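Long-range contacts in O-succinylhomoserine sulfhydrylase (Mycobacterium tuberculosis, PDB 3NDN), which probably catalyses the pyridoxal-phosphate-dependent formation of L-homocysteine from O-succinyl-L-homoserine and hydrogen sulfide, a step of methionine biosynthesis: residues R122-C133 against A162-E173; E43-T51 against A264-E275. One frame throughout, in Å; residues are numbered along the deposited sequence.

Contact 1. Residues R122-C133 against A162-E173; sequences RLVAARSLFGSC and ALSVPTQAVFFE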
loop_
_atom_site.group_PDB
_atom_site.type_symbol
_atom_site.label_atom_id
_atom_site.label_comp_id
_atom_site.label_asym_id
_atom_site.label_seq_id
_atom_site.Cartn_x
_atom_site.Cartn_y
_atom_site.Cartn_z
ATOM N N ARG A 122 -36.143 17.987 14.752
ATOM C CA ARG A 122 -36.340 19.043 13.739
ATOM C C ARG A 122 -35.008 19.604 13.203
ATOM O O ARG A 122 -34.132 19.967 13.992
ATOM C CB ARG A 122 -37.173 20.177 14.355
ATOM C CG ARG A 122 -37.549 21.336 13.415
ATOM C CD ARG A 122 -38.603 22.267 14.069
ATOM N NE ARG A 122 -39.281 23.112 13.078
ATOM C CZ ARG A 122 -38.872 24.323 12.715
ATOM N NH1 ARG A 122 -37.795 24.862 13.277
ATOM N NH2 ARG A 122 -39.550 25.006 11.799
ATOM N N LEU A 123 -34.893 19.690 11.872
ATOM C CA LEU A 123 -33.705 20.233 11.177
ATOM C C LEU A 123 -34.069 21.455 10.329
ATOM O O LEU A 123 -35.077 21.435 9.627
ATOM C CB LEU A 123 -33.067 19.140 10.274
ATOM C CG LEU A 123 -32.067 19.503 9.155
ATOM C CD1 LEU A 123 -30.783 20.103 9.720
ATOM C CD2 LEU A 123 -31.726 18.306 8.253
ATOM N N VAL A 124 -33.259 22.516 10.409
ATOM C CA VAL A 124 -33.364 23.647 9.474
ATOM C C VAL A 124 -32.102 23.723 8.592
ATOM O O VAL A 124 -30.991 23.881 9.099
ATOM C CB VAL A 124 -33.613 24.991 10.211
ATOM C CG1 VAL A 124 -33.653 26.157 9.230
ATOM C CG2 VAL A 124 -34.923 24.928 11.009
ATOM N N ALA A 125 -32.278 23.628 7.277
ATOM C CA ALA A 125 -31.127 23.553 6.365
ATOM C C ALA A 125 -31.222 24.578 5.254
ATOM O O ALA A 125 -32.323 24.919 4.843
ATOM C CB ALA A 125 -31.031 22.151 5.765
ATOM N N ALA A 126 -30.077 25.069 4.770
ATOM C CA ALA A 126 -30.031 25.879 3.537
ATOM C C ALA A 126 -30.351 24.987 2.334
ATOM O O ALA A 126 -30.090 23.782 2.366
ATOM C CB ALA A 126 -28.666 26.531 3.363
ATOM N N ARG A 127 -30.904 25.580 1.279
ATOM C CA ARG A 127 -31.351 24.835 0.093
ATOM C C ARG A 127 -30.212 24.573 -0.896
ATOM O O ARG A 127 -30.232 23.566 -1.612
ATOM C CB ARG A 127 -32.517 25.564 -0.611
ATOM C CG ARG A 127 -33.383 24.648 -1.488
ATOM C CD ARG A 127 -34.616 25.364 -2.068
ATOM N NE ARG A 127 -35.751 25.423 -1.140
ATOM C CZ ARG A 127 -36.126 26.509 -0.458
ATOM N NH1 ARG A 127 -35.464 27.656 -0.572
ATOM N NH2 ARG A 127 -37.177 26.449 0.351
ATOM N N SER A 128 -29.215 25.457 -0.920
ATOM C CA SER A 128 -28.133 25.374 -1.913
ATOM C C SER A 128 -26.990 24.482 -1.451
ATOM O O SER A 128 -25.963 24.974 -0.954
ATOM C CB SER A 128 -27.609 26.764 -2.287
ATOM O OG SER A 128 -28.585 27.492 -3.018
ATOM N N LEU A 129 -27.176 23.175 -1.630
ATOM C CA LEU A 129 -26.238 22.165 -1.133
ATOM C C LEU A 129 -25.673 21.257 -2.230
ATOM O O LEU A 129 -26.249 21.140 -3.322
ATOM C CB LEU A 129 -26.903 21.304 -0.046
ATOM C CG LEU A 129 -27.578 21.981 1.165
ATOM C CD1 LEU A 129 -28.433 20.994 1.946
ATOM C CD2 LEU A 129 -26.561 22.648 2.098
ATOM N N PHE A 130 -24.534 20.631 -1.925
ATOM C CA PHE A 130 -24.003 19.460 -2.654
ATOM C C PHE A 130 -25.146 18.456 -2.872
ATOM O O PHE A 130 -25.877 18.143 -1.933
ATOM C CB PHE A 130 -22.907 18.824 -1.790
ATOM C CG PHE A 130 -22.089 17.734 -2.470
ATOM C CD1 PHE A 130 -21.357 17.997 -3.625
ATOM C CD2 PHE A 130 -21.982 16.469 -1.883
ATOM C CE1 PHE A 130 -20.570 16.989 -4.232
ATOM C CE2 PHE A 130 -21.205 15.454 -2.470
ATOM C CZ PHE A 130 -20.493 15.717 -3.650
ATOM N N GLY A 131 -25.294 17.965 -4.103
ATOM C CA GLY A 131 -26.335 16.984 -4.459
ATOM C C GLY A 131 -26.700 15.948 -3.403
ATOM O O GLY A 131 -27.867 15.874 -2.967
ATOM N N SER A 132 -25.717 15.136 -3.007
ATOM C CA SER A 132 -25.916 14.097 -1.990
ATOM C C SER A 132 -26.303 14.642 -0.600
ATOM O O SER A 132 -27.075 13.997 0.116
ATOM C CB SER A 132 -24.689 13.191 -1.890
ATOM O OG SER A 132 -24.576 12.337 -3.016
ATOM N N CYS A 133 -25.757 15.794 -0.203
ATOM C CA CYS A 133 -26.196 16.444 1.050
ATOM C C CYS A 133 -27.697 16.813 1.028
ATOM O O CYS A 133 -28.387 16.661 2.045
ATOM C CB CYS A 133 -25.353 17.680 1.391
ATOM S SG CYS A 133 -23.589 17.333 1.709
ATOM N N ALA A 162 -37.797 30.510 10.411
ATOM C CA ALA A 162 -37.666 29.057 10.608
ATOM C C ALA A 162 -37.196 28.687 12.011
ATOM O O ALA A 162 -37.561 27.626 12.522
ATOM C CB ALA A 162 -36.735 28.448 9.562
ATOM N N LEU A 163 -36.389 29.555 12.624
ATOM C CA LEU A 163 -35.835 29.305 13.962
ATOM C C LEU A 163 -36.613 29.993 15.113
ATOM O O LEU A 163 -36.045 30.303 16.167
ATOM C CB LEU A 163 -34.334 29.674 14.007
ATOM C CG LEU A 163 -33.344 28.812 13.187
ATOM C CD1 LEU A 163 -31.961 29.465 13.114
ATOM C CD2 LEU A 163 -33.235 27.366 13.707
ATOM N N SER A 164 -37.909 30.217 14.920
ATOM C CA SER A 164 -38.724 30.848 15.964
ATOM C C SER A 164 -39.425 29.818 16.872
ATOM O O SER A 164 -40.185 30.186 17.769
ATOM C CB SER A 164 -39.722 31.832 15.357
ATOM O OG SER A 164 -40.681 31.142 14.584
ATOM N N VAL A 165 -39.163 28.535 16.629
ATOM C CA VAL A 165 -39.619 27.438 17.503
ATOM C C VAL A 165 -38.426 26.522 17.840
ATOM O O VAL A 165 -37.442 26.530 17.100
ATOM C CB VAL A 165 -40.777 26.606 16.860
ATOM C CG1 VAL A 165 -42.029 27.468 16.631
ATOM C CG2 VAL A 165 -40.328 25.925 15.564
ATOM N N PRO A 166 -38.498 25.746 18.955
ATOM C CA PRO A 166 -37.385 24.842 19.321
ATOM C C PRO A 166 -36.933 23.928 18.183
ATOM O O PRO A 166 -37.769 23.344 17.482
ATOM C CB PRO A 166 -37.953 24.017 20.481
ATOM C CG PRO A 166 -38.976 24.949 21.121
ATOM C CD PRO A 166 -39.563 25.754 19.982
ATOM N N THR A 167 -35.613 23.820 18.025
ATOM C CA THR A 167 -34.966 23.133 16.897
ATOM C C THR A 167 -33.757 22.323 17.423
ATOM O O THR A 167 -33.128 22.721 18.418
ATOM C CB THR A 167 -34.558 24.184 15.811
ATOM O OG1 THR A 167 -35.736 24.870 15.350
ATOM C CG2 THR A 167 -33.831 23.556 14.610
ATOM N N GLN A 168 -33.457 21.186 16.780
ATOM C CA GLN A 168 -32.331 20.322 17.189
ATOM C C GLN A 168 -31.023 20.564 16.405
ATOM O O GLN A 168 -29.938 20.557 16.996
ATOM C CB GLN A 168 -32.721 18.833 17.122
ATOM C CG GLN A 168 -33.481 18.311 18.346
ATOM C CD GLN A 168 -34.919 18.818 18.401
ATOM O OE1 GLN A 168 -35.650 18.762 17.405
ATOM N NE2 GLN A 168 -35.324 19.331 19.561
ATOM N N ALA A 169 -31.129 20.781 15.092
ATOM C CA ALA A 169 -29.943 20.967 14.238
ATOM C C ALA A 169 -30.132 22.010 13.137
ATOM O O ALA A 169 -31.245 22.224 12.664
ATOM C CB ALA A 169 -29.483 19.626 13.637
ATOM N N VAL A 170 -29.020 22.654 12.764
ATOM C CA VAL A 170 -28.915 23.563 11.617
ATOM C C VAL A 170 -27.743 23.073 10.721
ATOM O O VAL A 170 -26.666 22.747 11.240
ATOM C CB VAL A 170 -28.671 25.015 12.102
ATOM C CG1 VAL A 170 -28.084 25.911 10.994
ATOM C CG2 VAL A 170 -29.987 25.632 12.668
ATOM N N PHE A 171 -27.951 23.008 9.403
ATOM C CA PHE A 171 -26.890 22.565 8.456
ATOM C C PHE A 171 -26.782 23.516 7.245
ATOM O O PHE A 171 -27.796 23.842 6.639
ATOM C CB PHE A 171 -27.176 21.131 7.967
ATOM C CG PHE A 171 -26.146 20.588 6.984
ATOM C CD1 PHE A 171 -24.875 20.230 7.412
ATOM C CD2 PHE A 171 -26.448 20.461 5.629
ATOM C CE1 PHE A 171 -23.910 19.742 6.504
ATOM C CE2 PHE A 171 -25.494 19.962 4.715
ATOM C CZ PHE A 171 -24.223 19.606 5.160
ATOM N N PHE A 172 -25.560 23.945 6.890
ATOM C CA PHE A 172 -25.316 24.697 5.636
ATOM C C PHE A 172 -23.857 24.559 5.146
ATOM O O PHE A 172 -22.992 24.136 5.917
ATOM C CB PHE A 172 -25.702 26.192 5.764
ATOM C CG PHE A 172 -24.937 26.959 6.843
ATOM C CD1 PHE A 172 -23.707 27.556 6.566
ATOM C CD2 PHE A 172 -25.479 27.115 8.123
ATOM C CE1 PHE A 172 -22.999 28.270 7.557
ATOM C CE2 PHE A 172 -24.787 27.824 9.129
ATOM C CZ PHE A 172 -23.538 28.409 8.848
ATOM N N GLU A 173 -23.624 24.899 3.873
ATOM C CA GLU A 173 -22.279 25.066 3.280
ATOM C C GLU A 173 -22.078 26.541 2.923
ATOM O O GLU A 173 -23.039 27.210 2.521
ATOM C CB GLU A 173 -22.139 24.273 1.971
ATOM C CG GLU A 173 -22.364 22.760 2.057
ATOM C CD GLU A 173 -22.688 22.132 0.691
ATOM O OE1 GLU A 173 -22.252 22.680 -0.358
ATOM O OE2 GLU A 173 -23.383 21.089 0.668
HETATM O O HOH W 1 -25.506 26.444 1.567
HETATM O O HOH W 2 -23.486 24.004 -2.503
#
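Strands 122-126 and 169-173 run parallel at 4.8 Å between their axes, 18° apart in direction, joined by a ladder in which Val124 N donates to Ala169 O, Phe171 N to Val124 O and Ala126 N to Phe171 O. At the start of the ladder Arg122 O accepts two backbone N-H groups, those of Gln168 and Ala169, while Arg122 N reaches Gln168 OE1 at 2.8 Å, in the plane of that amide carbonyl; the Gln168 chain folds back at chi2 (73°) to bring OE1 there. The Arg122 side chain, extended from CG to NE, carries its guanidinium to the end of helix 156-162. There NH1 bonds Ala162 O at 2.9 Å and Thr167 OG1 at 2.9 Å, both in the guanidinium plane, and Val165 CG2 lies 3.5 Å above the centre of one face. Val124 packs its two methyls on different partners, CG1 on Ala162 CB and CG2 on Leu163 CD2 and Thr167 CG2. On the other sheet face, Leu123 CD1 sits 4.1 Å from Phe171 CB, and the ring's CE2 meets Leu129 CD2 and Cys133 CB. Beyond Ala126, the N-H of Phe130, the N-cap residue of helix 131-143, bonds Glu173 OE2 on its syn side at 2.9 Å. Water 1 links Ser128 O to Glu173 O. The chemistry differs along this pair of the seven-stranded, mostly parallel sheet, which in this family belongs to the PLP-binding domain: Arg122 NH1 ties Ala162 O to Thr167 OG1 at one end, an apolar middle follows, and at the other the helix start probably helps to stabilise a buried carboxylate.

Contact 2. Residues E43-T51 against A264-E275; sequences ETAEAMYLT and AFNAWVLLKGLE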
loop_
_atom_site.group_PDB
_atom_site.type_symbol
_atom_site.label_atom_id
_atom_site.label_comp_id
_atom_site.label_asym_id
_atom_site.label_seq_id
_atom_site.Cartn_x
_atom_site.Cartn_y
_atom_site.Cartn_z
ATOM N N GLU A 43 11.029 5.020 14.712
ATOM C CA GLU A 43 10.913 5.385 13.308
ATOM C C GLU A 43 10.648 6.893 13.162
ATOM O O GLU A 43 9.880 7.470 13.935
ATOM C CB GLU A 43 9.790 4.557 12.627
ATOM C CG GLU A 43 8.350 4.816 13.135
ATOM C CD GLU A 43 7.980 4.143 14.462
ATOM O OE1 GLU A 43 8.754 3.302 14.980
ATOM O OE2 GLU A 43 6.863 4.427 14.980
ATOM N N THR A 44 11.274 7.515 12.166
ATOM C CA THR A 44 11.074 8.950 11.875
ATOM C C THR A 44 9.683 9.257 11.294
ATOM O O THR A 44 8.941 10.115 11.819
ATOM C CB THR A 44 12.170 9.481 10.945
ATOM O OG1 THR A 44 13.434 9.289 11.589
ATOM C CG2 THR A 44 11.968 10.992 10.672
ATOM N N ALA A 45 9.348 8.537 10.221
ATOM C CA ALA A 45 8.036 8.597 9.565
ATOM C C ALA A 45 6.970 7.713 10.216
ATOM O O ALA A 45 7.285 6.676 10.836
ATOM C CB ALA A 45 8.189 8.258 8.077
ATOM N N GLU A 46 5.714 8.131 10.063
ATOM C CA GLU A 46 4.544 7.516 10.709
ATOM C C GLU A 46 4.238 6.063 10.267
ATOM O O GLU A 46 4.125 5.772 9.082
ATOM C CB GLU A 46 3.306 8.415 10.551
ATOM C CG GLU A 46 3.407 9.826 11.222
ATOM C CD GLU A 46 4.191 10.862 10.390
ATOM O OE1 GLU A 46 4.907 10.504 9.408
ATOM O OE2 GLU A 46 4.091 12.060 10.729
ATOM N N ALA A 47 4.132 5.161 11.243
ATOM C CA ALA A 47 3.892 3.736 10.987
ATOM C C ALA A 47 2.445 3.401 10.586
ATOM O O ALA A 47 1.499 4.087 11.006
ATOM C CB ALA A 47 4.283 2.921 12.229
ATOM N N MET A 48 2.281 2.335 9.795
ATOM C CA MET A 48 0.942 1.869 9.336
ATOM C C MET A 48 0.591 0.518 9.967
ATOM O O MET A 48 1.244 -0.480 9.667
ATOM C CB MET A 48 0.934 1.731 7.807
ATOM C CG MET A 48 -0.453 1.496 7.183
ATOM S SD MET A 48 -0.354 0.876 5.482
ATOM C CE MET A 48 0.105 2.354 4.577
ATOM N N TYR A 49 -0.466 0.493 10.789
ATOM C CA TYR A 49 -0.897 -0.710 11.508
ATOM C C TYR A 49 -2.107 -1.374 10.841
ATOM O O TYR A 49 -3.260 -1.175 11.255
ATOM C CB TYR A 49 -1.140 -0.432 13.021
ATOM C CG TYR A 49 0.120 -0.008 13.787
ATOM C CD1 TYR A 49 0.961 -0.965 14.368
ATOM C CD2 TYR A 49 0.465 1.342 13.931
ATOM C CE1 TYR A 49 2.134 -0.585 15.046
ATOM C CE2 TYR A 49 1.637 1.735 14.609
ATOM C CZ TYR A 49 2.454 0.754 15.180
ATOM O OH TYR A 49 3.618 1.089 15.861
ATOM N N LEU A 50 -1.822 -2.176 9.814
ATOM C CA LEU A 50 -2.867 -2.938 9.108
ATOM C C LEU A 50 -3.222 -4.166 9.941
ATOM O O LEU A 50 -2.702 -5.259 9.715
ATOM C CB LEU A 50 -2.426 -3.335 7.687
ATOM C CG LEU A 50 -2.131 -2.187 6.707
ATOM C CD1 LEU A 50 -1.720 -2.679 5.313
ATOM C CD2 LEU A 50 -3.332 -1.247 6.612
ATOM N N THR A 51 -4.122 -3.957 10.905
ATOM C CA THR A 51 -4.646 -5.011 11.759
ATOM C C THR A 51 -6.114 -4.680 12.057
ATOM O O THR A 51 -6.472 -3.488 12.241
ATOM C CB THR A 51 -3.836 -5.149 13.080
ATOM O OG1 THR A 51 -4.173 -6.384 13.718
ATOM C CG2 THR A 51 -4.119 -3.972 14.062
ATOM N N ALA A 264 -7.124 1.970 7.687
ATOM C CA ALA A 264 -5.788 2.409 8.139
ATOM C C ALA A 264 -4.829 2.791 6.997
ATOM O O ALA A 264 -3.933 3.639 7.195
ATOM C CB ALA A 264 -5.143 1.327 9.076
ATOM N N PHE A 265 -4.983 2.171 5.817
ATOM C CA PHE A 265 -4.165 2.547 4.649
ATOM C C PHE A 265 -4.537 3.988 4.215
ATOM O O PHE A 265 -3.665 4.843 4.043
ATOM C CB PHE A 265 -4.338 1.568 3.459
ATOM C CG PHE A 265 -3.589 1.987 2.215
ATOM C CD1 PHE A 265 -2.255 1.617 2.034
ATOM C CD2 PHE A 265 -4.201 2.799 1.242
ATOM C CE1 PHE A 265 -1.546 2.017 0.895
ATOM C CE2 PHE A 265 -3.517 3.199 0.117
ATOM C CZ PHE A 265 -2.173 2.823 -0.067
ATOM N N ASN A 266 -5.834 4.253 4.081
ATOM C CA ASN A 266 -6.319 5.595 3.706
ATOM C C ASN A 266 -5.872 6.645 4.750
ATOM O O ASN A 266 -5.508 7.761 4.395
ATOM C CB ASN A 266 -7.857 5.618 3.551
ATOM C CG ASN A 266 -8.346 4.838 2.329
ATOM O OD1 ASN A 266 -7.752 3.820 1.931
ATOM N ND2 ASN A 266 -9.437 5.307 1.731
ATOM N N ALA A 267 -5.889 6.260 6.026
ATOM C CA ALA A 267 -5.497 7.154 7.130
ATOM C C ALA A 267 -4.030 7.595 6.977
ATOM O O ALA A 267 -3.697 8.755 7.225
ATOM C CB ALA A 267 -5.710 6.454 8.498
ATOM N N TRP A 268 -3.169 6.666 6.570
ATOM C CA TRP A 268 -1.749 6.968 6.297
ATOM C C TRP A 268 -1.629 7.962 5.120
ATOM O O TRP A 268 -0.921 8.985 5.230
ATOM C CB TRP A 268 -0.977 5.670 6.021
ATOM C CG TRP A 268 0.457 5.843 5.569
ATOM C CD1 TRP A 268 1.546 6.112 6.358
ATOM C CD2 TRP A 268 0.950 5.728 4.232
ATOM N NE1 TRP A 268 2.688 6.165 5.590
ATOM C CE2 TRP A 268 2.349 5.948 4.279
ATOM C CE3 TRP A 268 0.340 5.474 2.989
ATOM C CZ2 TRP A 268 3.159 5.904 3.132
ATOM C CZ3 TRP A 268 1.143 5.425 1.846
ATOM C CH2 TRP A 268 2.542 5.646 1.928
ATOM N N VAL A 269 -2.337 7.689 4.027
ATOM C CA VAL A 269 -2.355 8.617 2.876
ATOM C C VAL A 269 -2.747 10.065 3.282
ATOM O O VAL A 269 -2.056 11.042 2.922
ATOM C CB VAL A 269 -3.255 8.111 1.706
ATOM C CG1 VAL A 269 -3.332 9.181 0.585
ATOM C CG2 VAL A 269 -2.723 6.790 1.145
ATOM N N LEU A 270 -3.828 10.182 4.058
ATOM C CA LEU A 270 -4.379 11.464 4.459
ATOM C C LEU A 270 -3.538 12.232 5.488
ATOM O O LEU A 270 -3.415 13.431 5.374
ATOM C CB LEU A 270 -5.835 11.305 4.938
ATOM C CG LEU A 270 -6.810 10.743 3.889
ATOM C CD1 LEU A 270 -8.220 10.559 4.463
ATOM C CD2 LEU A 270 -6.864 11.622 2.631
ATOM N N LEU A 271 -2.985 11.550 6.499
ATOM C CA LEU A 271 -2.137 12.218 7.505
ATOM C C LEU A 271 -0.832 12.772 6.907
ATOM O O LEU A 271 -0.311 13.807 7.368
ATOM C CB LEU A 271 -1.855 11.263 8.718
ATOM C CG LEU A 271 -0.909 10.059 8.599
ATOM C CD1 LEU A 271 0.601 10.485 8.849
ATOM C CD2 LEU A 271 -1.278 8.927 9.570
ATOM N N LYS A 272 -0.311 12.108 5.871
ATOM C CA LYS A 272 0.873 12.592 5.195
ATOM C C LYS A 272 0.439 13.760 4.273
ATOM O O LYS A 272 1.189 14.704 4.088
ATOM C CB LYS A 272 1.566 11.470 4.391
ATOM C CG LYS A 272 2.125 10.298 5.245
ATOM C CD LYS A 272 3.166 10.757 6.304
ATOM C CE LYS A 272 4.539 10.986 5.698
ATOM N NZ LYS A 272 5.547 11.449 6.727
ATOM N N GLY A 273 -0.784 13.709 3.750
ATOM C CA GLY A 273 -1.313 14.869 2.958
ATOM C C GLY A 273 -1.434 16.142 3.804
ATOM O O GLY A 273 -1.269 17.269 3.302
ATOM N N LEU A 274 -1.717 15.969 5.092
ATOM C CA LEU A 274 -1.907 17.119 5.994
ATOM C C LEU A 274 -0.587 17.903 6.207
ATOM O O LEU A 274 -0.602 19.098 6.519
ATOM C CB LEU A 274 -2.502 16.669 7.328
ATOM C CG LEU A 274 -4.004 16.309 7.373
ATOM C CD1 LEU A 274 -4.326 15.741 8.760
ATOM C CD2 LEU A 274 -4.910 17.521 7.049
ATOM N N GLU A 275 0.544 17.244 5.981
ATOM C CA GLU A 275 1.874 17.911 6.125
ATOM C C GLU A 275 2.094 19.038 5.109
ATOM O O GLU A 275 2.760 20.034 5.415
ATOM C CB GLU A 275 3.011 16.913 6.012
ATOM C CG GLU A 275 3.008 15.829 7.120
ATOM C CD GLU A 275 4.169 14.850 7.043
ATOM O OE1 GLU A 275 5.122 15.063 6.240
ATOM O OE2 GLU A 275 4.147 13.861 7.826
HETATM O O HOH W 3 5.256 6.897 6.669
#
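Met48, Glu46 and Trp268 bury the most surface where the loop 43-51 packs against helix 264-273. In Met48, CG is anti to the backbone N (chi1 -170°) and the chain stays extended to SD, then bends at chi3, which lays its CE methyl 3.2 Å above one face of the Trp268 indole, toward the rim; Lys272 CG lies over the opposite face. The same methyl is 3.5 Å from Phe265 CD1, and Met48 SD makes Met-aromatic contacts with both rings. Water 3 holds the indole edge, accepting from Trp268 NE1 and donating to Glu46 O, each at 2.9 Å. Glu46, bent at chi2, slides along Leu271 CD1 and offers OE1 to Lys272 NZ at 2.9 Å, on the syn side. Lys272 NZ also bonds Glu275 OE2, and Glu275 OE1 is bonded by Gln232 of the fourth subunit. The two acids bring their OE2 atoms to 3.4 Å, a like-charge approach presumably offset by Lys272, by Arg89, and by Lys364 of the fourth subunit, which bridge both carboxylates. Phe265 stacks on Phe265 of the second subunit. With these partners, the salt-bridge network and Met-aromatic contacts place this loop-helix contact at the subunit interfaces of the homotetramer.

Both contacts are largely buried, yet they lie on opposite sides of the chain's centre, their own centres 35 Å apart, and they share no helix or strand: contact 1 holds strands 122-126 and 169-173 and the start of helix 131-143, contact 2 a loop and helix 264-273. Contact 1 joins neighbouring strands inside the seven-stranded sheet and relies on backbone bonds, with polar side chains confined to its ends; it buries 810 Å². Contact 2 buries 435 Å², has no direct backbone bond between its segments, and works through side chains and one water. Its charged groups draw on partners from other chains. Both touch the second subunit, but contact 2 also meets the third and fourth.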